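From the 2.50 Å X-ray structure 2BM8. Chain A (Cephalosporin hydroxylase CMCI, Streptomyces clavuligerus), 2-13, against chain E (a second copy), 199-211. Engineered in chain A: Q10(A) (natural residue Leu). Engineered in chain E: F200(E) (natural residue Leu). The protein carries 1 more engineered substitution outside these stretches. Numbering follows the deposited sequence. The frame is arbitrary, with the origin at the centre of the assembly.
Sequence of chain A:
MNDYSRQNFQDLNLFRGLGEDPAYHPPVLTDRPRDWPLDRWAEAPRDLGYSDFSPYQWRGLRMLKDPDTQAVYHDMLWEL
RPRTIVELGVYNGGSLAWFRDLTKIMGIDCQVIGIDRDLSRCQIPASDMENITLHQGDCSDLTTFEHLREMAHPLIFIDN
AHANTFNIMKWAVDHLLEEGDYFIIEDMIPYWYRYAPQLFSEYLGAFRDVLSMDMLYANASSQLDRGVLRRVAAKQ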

# COMPACT_ATOMS: atom_id res chain seq x y z
N ASN A 2 -1.78 -21.96 39.75
CA ASN A 2 -2.05 -21.89 38.28
C ASN A 2 -3.47 -22.38 37.94
O ASN A 2 -3.76 -23.58 38.05
CB ASN A 2 -0.99 -22.68 37.49
CG ASN A 2 -0.55 -23.96 38.19
OD1 ASN A 2 0.65 -24.22 38.33
ND2 ASN A 2 -1.51 -24.78 38.60
N ASP A 3 -4.34 -21.45 37.54
CA ASP A 3 -5.77 -21.76 37.35
C ASP A 3 -6.18 -22.09 35.89
O ASP A 3 -7.28 -21.76 35.46
CB ASP A 3 -6.69 -20.69 37.98
CG ASP A 3 -6.41 -19.27 37.49
OD1 ASP A 3 -6.62 -18.98 36.29
OD2 ASP A 3 -6.00 -18.37 38.25
N TYR A 4 -5.29 -22.76 35.15
CA TYR A 4 -5.69 -23.43 33.91
C TYR A 4 -6.49 -24.70 34.25
O TYR A 4 -7.42 -25.06 33.52
CB TYR A 4 -4.48 -23.74 32.99
CG TYR A 4 -3.45 -24.71 33.54
CD1 TYR A 4 -3.52 -26.08 33.26
CD2 TYR A 4 -2.39 -24.26 34.33
CE1 TYR A 4 -2.57 -26.97 33.77
CE2 TYR A 4 -1.43 -25.15 34.84
CZ TYR A 4 -1.53 -26.50 34.56
OH TYR A 4 -0.59 -27.37 35.06
N SER A 5 -6.15 -25.36 35.36
CA SER A 5 -6.81 -26.61 35.76
C SER A 5 -8.15 -26.42 36.49
O SER A 5 -8.90 -27.37 36.67
CB SER A 5 -5.86 -27.48 36.61
OG SER A 5 -5.37 -26.76 37.73
N ARG A 6 -8.44 -25.18 36.90
CA ARG A 6 -9.75 -24.84 37.46
C ARG A 6 -10.70 -24.39 36.34
O ARG A 6 -11.85 -24.81 36.30
CB ARG A 6 -9.62 -23.75 38.52
N GLN A 7 -10.19 -23.55 35.44
CA GLN A 7 -10.99 -22.90 34.39
C GLN A 7 -11.83 -23.88 33.54
O GLN A 7 -11.42 -25.02 33.31
CB GLN A 7 -10.09 -22.08 33.46
CG GLN A 7 -10.75 -20.86 32.84
CD GLN A 7 -10.48 -19.57 33.60
OE1 GLN A 7 -11.40 -18.81 33.89
NE2 GLN A 7 -9.22 -19.32 33.94
N ASN A 8 -12.99 -23.41 33.10
CA ASN A 8 -13.83 -24.16 32.16
C ASN A 8 -13.85 -23.45 30.80
O ASN A 8 -14.22 -22.28 30.72
CB ASN A 8 -15.26 -24.30 32.70
CG ASN A 8 -15.95 -25.54 32.17
OD1 ASN A 8 -15.60 -26.66 32.55
ND2 ASN A 8 -16.92 -25.36 31.28
N PHE A 9 -13.46 -24.17 29.74
CA PHE A 9 -13.31 -23.58 28.41
C PHE A 9 -14.51 -23.83 27.49
O PHE A 9 -14.78 -24.97 27.11
CB PHE A 9 -12.04 -24.12 27.73
CG PHE A 9 -10.80 -24.04 28.58
CD1 PHE A 9 -10.31 -25.16 29.23
CD2 PHE A 9 -10.11 -22.84 28.71
CE1 PHE A 9 -9.17 -25.09 30.00
CE2 PHE A 9 -8.97 -22.76 29.49
CZ PHE A 9 -8.49 -23.88 30.13
N GLN A 10 -15.25 -22.78 27.13
CA GLN A 10 -16.27 -22.88 26.09
C GLN A 10 -15.56 -22.98 24.75
O GLN A 10 -14.40 -22.59 24.62
CB GLN A 10 -17.16 -21.64 26.04
CG GLN A 10 -17.88 -21.24 27.31
CD GLN A 10 -18.45 -19.84 27.20
OE1 GLN A 10 -19.23 -19.55 26.28
NE2 GLN A 10 -18.05 -18.95 28.10
N ASP A 11 -16.27 -23.47 23.74
CA ASP A 11 -15.68 -23.60 22.41
C ASP A 11 -15.61 -22.25 21.69
O ASP A 11 -16.63 -21.69 21.30
CB ASP A 11 -16.46 -24.63 21.59
CG ASP A 11 -15.69 -25.09 20.35
OD1 ASP A 11 -14.44 -25.02 20.34
OD2 ASP A 11 -16.27 -25.56 19.34
N LEU A 12 -14.41 -21.72 21.50
CA LEU A 12 -14.24 -20.40 20.90
C LEU A 12 -14.65 -20.38 19.42
O LEU A 12 -14.88 -19.31 18.85
CB LEU A 12 -12.81 -19.90 21.08
CG LEU A 12 -12.55 -18.96 22.27
CD1 LEU A 12 -13.28 -19.37 23.54
CD2 LEU A 12 -11.06 -18.86 22.55
N ASN A 13 -14.72 -21.55 18.80
CA ASN A 13 -15.22 -21.70 17.44
C ASN A 13 -16.69 -21.28 17.30
O ASN A 13 -17.11 -20.82 16.24
CB ASN A 13 -15.05 -23.15 16.96
CG ASN A 13 -13.59 -23.61 16.93
OD1 ASN A 13 -12.78 -23.13 16.13
ND2 ASN A 13 -13.25 -24.56 17.78
N LEU E 199 -12.61 -13.68 26.22
CA LEU E 199 -12.52 -15.09 26.63
C LEU E 199 -11.21 -15.72 26.18
O LEU E 199 -10.73 -16.65 26.81
CB LEU E 199 -13.71 -15.90 26.08
CG LEU E 199 -15.08 -15.74 26.77
CD1 LEU E 199 -16.08 -16.73 26.19
CD2 LEU E 199 -14.99 -15.90 28.28
N PHE E 200 -10.62 -15.22 25.09
CA PHE E 200 -9.32 -15.72 24.65
C PHE E 200 -8.17 -15.25 25.56
O PHE E 200 -7.27 -16.01 25.85
CB PHE E 200 -9.03 -15.34 23.19
CG PHE E 200 -7.66 -15.75 22.74
CD1 PHE E 200 -7.38 -17.09 22.46
CD2 PHE E 200 -6.63 -14.83 22.67
CE1 PHE E 200 -6.09 -17.48 22.10
CE2 PHE E 200 -5.36 -15.21 22.31
CZ PHE E 200 -5.09 -16.54 22.01
N SER E 201 -8.21 -14.00 26.00
CA SER E 201 -7.17 -13.44 26.86
C SER E 201 -7.17 -14.06 28.26
O SER E 201 -6.14 -14.16 28.91
CB SER E 201 -7.35 -11.93 26.98
OG SER E 201 -7.18 -11.28 25.73
N GLU E 202 -8.36 -14.42 28.73
CA GLU E 202 -8.56 -15.07 30.02
C GLU E 202 -7.92 -16.46 29.98
O GLU E 202 -7.20 -16.86 30.89
CB GLU E 202 -10.07 -15.17 30.29
CG GLU E 202 -10.51 -15.16 31.75
CD GLU E 202 -11.90 -15.77 31.94
OE1 GLU E 202 -12.85 -15.04 32.32
OE2 GLU E 202 -12.05 -16.99 31.72
N TYR E 203 -8.19 -17.19 28.90
CA TYR E 203 -7.79 -18.58 28.77
C TYR E 203 -6.28 -18.73 28.56
O TYR E 203 -5.66 -19.61 29.13
CB TYR E 203 -8.51 -19.24 27.60
CG TYR E 203 -10.02 -19.40 27.72
CD1 TYR E 203 -10.76 -19.88 26.64
CD2 TYR E 203 -10.71 -19.09 28.90
CE1 TYR E 203 -12.13 -20.04 26.72
CE2 TYR E 203 -12.10 -19.25 28.98
CZ TYR E 203 -12.79 -19.73 27.89
OH TYR E 203 -14.16 -19.91 27.93
N LEU E 204 -5.71 -17.87 27.72
CA LEU E 204 -4.28 -17.91 27.42
C LEU E 204 -3.47 -17.48 28.64
O LEU E 204 -2.43 -18.06 28.96
CB LEU E 204 -3.97 -16.99 26.23
CG LEU E 204 -3.07 -17.46 25.09
CD1 LEU E 204 -2.20 -16.31 24.62
CD2 LEU E 204 -2.22 -18.65 25.46
N GLY E 205 -3.95 -16.45 29.32
CA GLY E 205 -3.30 -15.94 30.51
C GLY E 205 -3.45 -16.87 31.70
O GLY E 205 -2.81 -16.64 32.72
N ALA E 206 -4.30 -17.89 31.58
CA ALA E 206 -4.43 -18.94 32.60
C ALA E 206 -3.28 -19.95 32.54
O ALA E 206 -3.10 -20.75 33.47
CB ALA E 206 -5.77 -19.65 32.46
N PHE E 207 -2.53 -19.94 31.43
CA PHE E 207 -1.34 -20.77 31.28
C PHE E 207 -0.08 -19.96 31.55
O PHE E 207 1.02 -20.40 31.24
CB PHE E 207 -1.28 -21.35 29.86
CG PHE E 207 -2.31 -22.40 29.59
CD1 PHE E 207 -3.61 -22.04 29.28
CD2 PHE E 207 -1.97 -23.74 29.63
CE1 PHE E 207 -4.58 -22.99 29.02
CE2 PHE E 207 -2.94 -24.72 29.37
CZ PHE E 207 -4.25 -24.34 29.06
N ARG E 208 -0.23 -18.78 32.15
CA ARG E 208 0.90 -17.86 32.36
C ARG E 208 2.07 -18.43 33.18
O ARG E 208 3.20 -17.99 33.03
CB ARG E 208 0.41 -16.53 32.96
CG ARG E 208 -0.20 -16.61 34.37
CD ARG E 208 -1.02 -15.37 34.76
NE ARG E 208 -1.45 -15.37 36.16
CZ ARG E 208 -2.41 -16.14 36.69
NH1 ARG E 208 -3.10 -17.01 35.96
NH2 ARG E 208 -2.69 -16.02 37.98
N ASP E 209 1.80 -19.42 34.03
CA ASP E 209 2.83 -20.06 34.87
C ASP E 209 3.52 -21.26 34.19
O ASP E 209 4.61 -21.67 34.60
CB ASP E 209 2.22 -20.55 36.19
CG ASP E 209 1.58 -19.43 36.99
OD1 ASP E 209 2.23 -18.37 37.14
OD2 ASP E 209 0.43 -19.51 37.50
N VAL E 210 2.89 -21.82 33.16
CA VAL E 210 3.31 -23.08 32.55
C VAL E 210 3.83 -22.95 31.11
O VAL E 210 4.77 -23.63 30.72
CB VAL E 210 2.16 -24.12 32.59
CG1 VAL E 210 1.85 -24.49 34.03
CG2 VAL E 210 0.89 -23.60 31.89
N LEU E 211 3.21 -22.06 30.33
CA LEU E 211 3.61 -21.77 28.97
C LEU E 211 3.98 -20.31 28.80
O LEU E 211 3.58 -19.46 29.60
CB LEU E 211 2.46 -22.10 28.02
CG LEU E 211 2.15 -23.59 27.82
CD1 LEU E 211 0.86 -23.76 27.02
CD2 LEU E 211 3.32 -24.32 27.15

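Y203(E) has the largest covered surface and touches five chain A residues: its ring receives an aromatic edge over one face, while its hydroxyl accepts the one hydrogen bond assigned between the stretches. The edge belongs to F9(A), whose ring stands almost perpendicular to that of Y203(E), planes at 89° and centroids 5.0 Å apart, with CD2 of F9(A) 3.6 Å from CG of Y203(E). Such an arrangement sets the slightly positive ring hydrogens of one residue against the electron-rich face of the other. At the far end of the same side chain, the backbone N of Q10(A) donates to OH of Y203(E) at 3.2 Å, with an N-H...O angle of 156°. An irregular segment thus has a backbone amide satisfied by a side chain rather than by a neighbouring strand.

The two backbones run in opposite directions. N2(A) lies nearest D209(E), Y4(A) nearest A206(E), and L12(A) nearest F200(E), so the largely loop-like chain A segment runs past the helix of chain E and the turns that follow it. The closest of these pairings, 4.8 Å between CA of Y4(A) and CA of A206(E), occurs where the partner side chain is just a methyl group.

Here Y4(A) points toward chain E and sets its CB over the face of F207(E), 3.9 Å from the ring centroid and only 6° off the normal, a CH-pi contact. The two rings are near parallel, at 21°, but slid apart so that they barely overlap; the tyrosine ring instead reaches V210(E), with CE2 of Y4(A) 3.4 Å from CG1 of V210(E). F207(E) also meets F9(A), CE1 to CZ at 4.2 Å, linking the two aromatic clusters.

At the other end, L12(A) supplies aliphatic packing. Its CD1 lies 3.4 Å from CE1 of Y203(E), and its CD2 approaches CD1 of F200(E), an engineered residue, at 4.1 Å, near the plane of that ring. Q10(A), also engineered, extends its side chain to L199(E), NE2 to CD1 at 3.5 Å.

Charge plays a peripheral part. D3(A) and R208(E) form a long salt bridge, OD2 to NH1 at 3.9 Å, while the same NH1 of R208(E) donates to the backbone O of G205(E) at 3.3 Å, tying the arginine back to its own chain. The rule to read here is economical: aromatic, aliphatic and polar side chains share the contact, and one directional bond fixes a backbone amide against the central tyrosine.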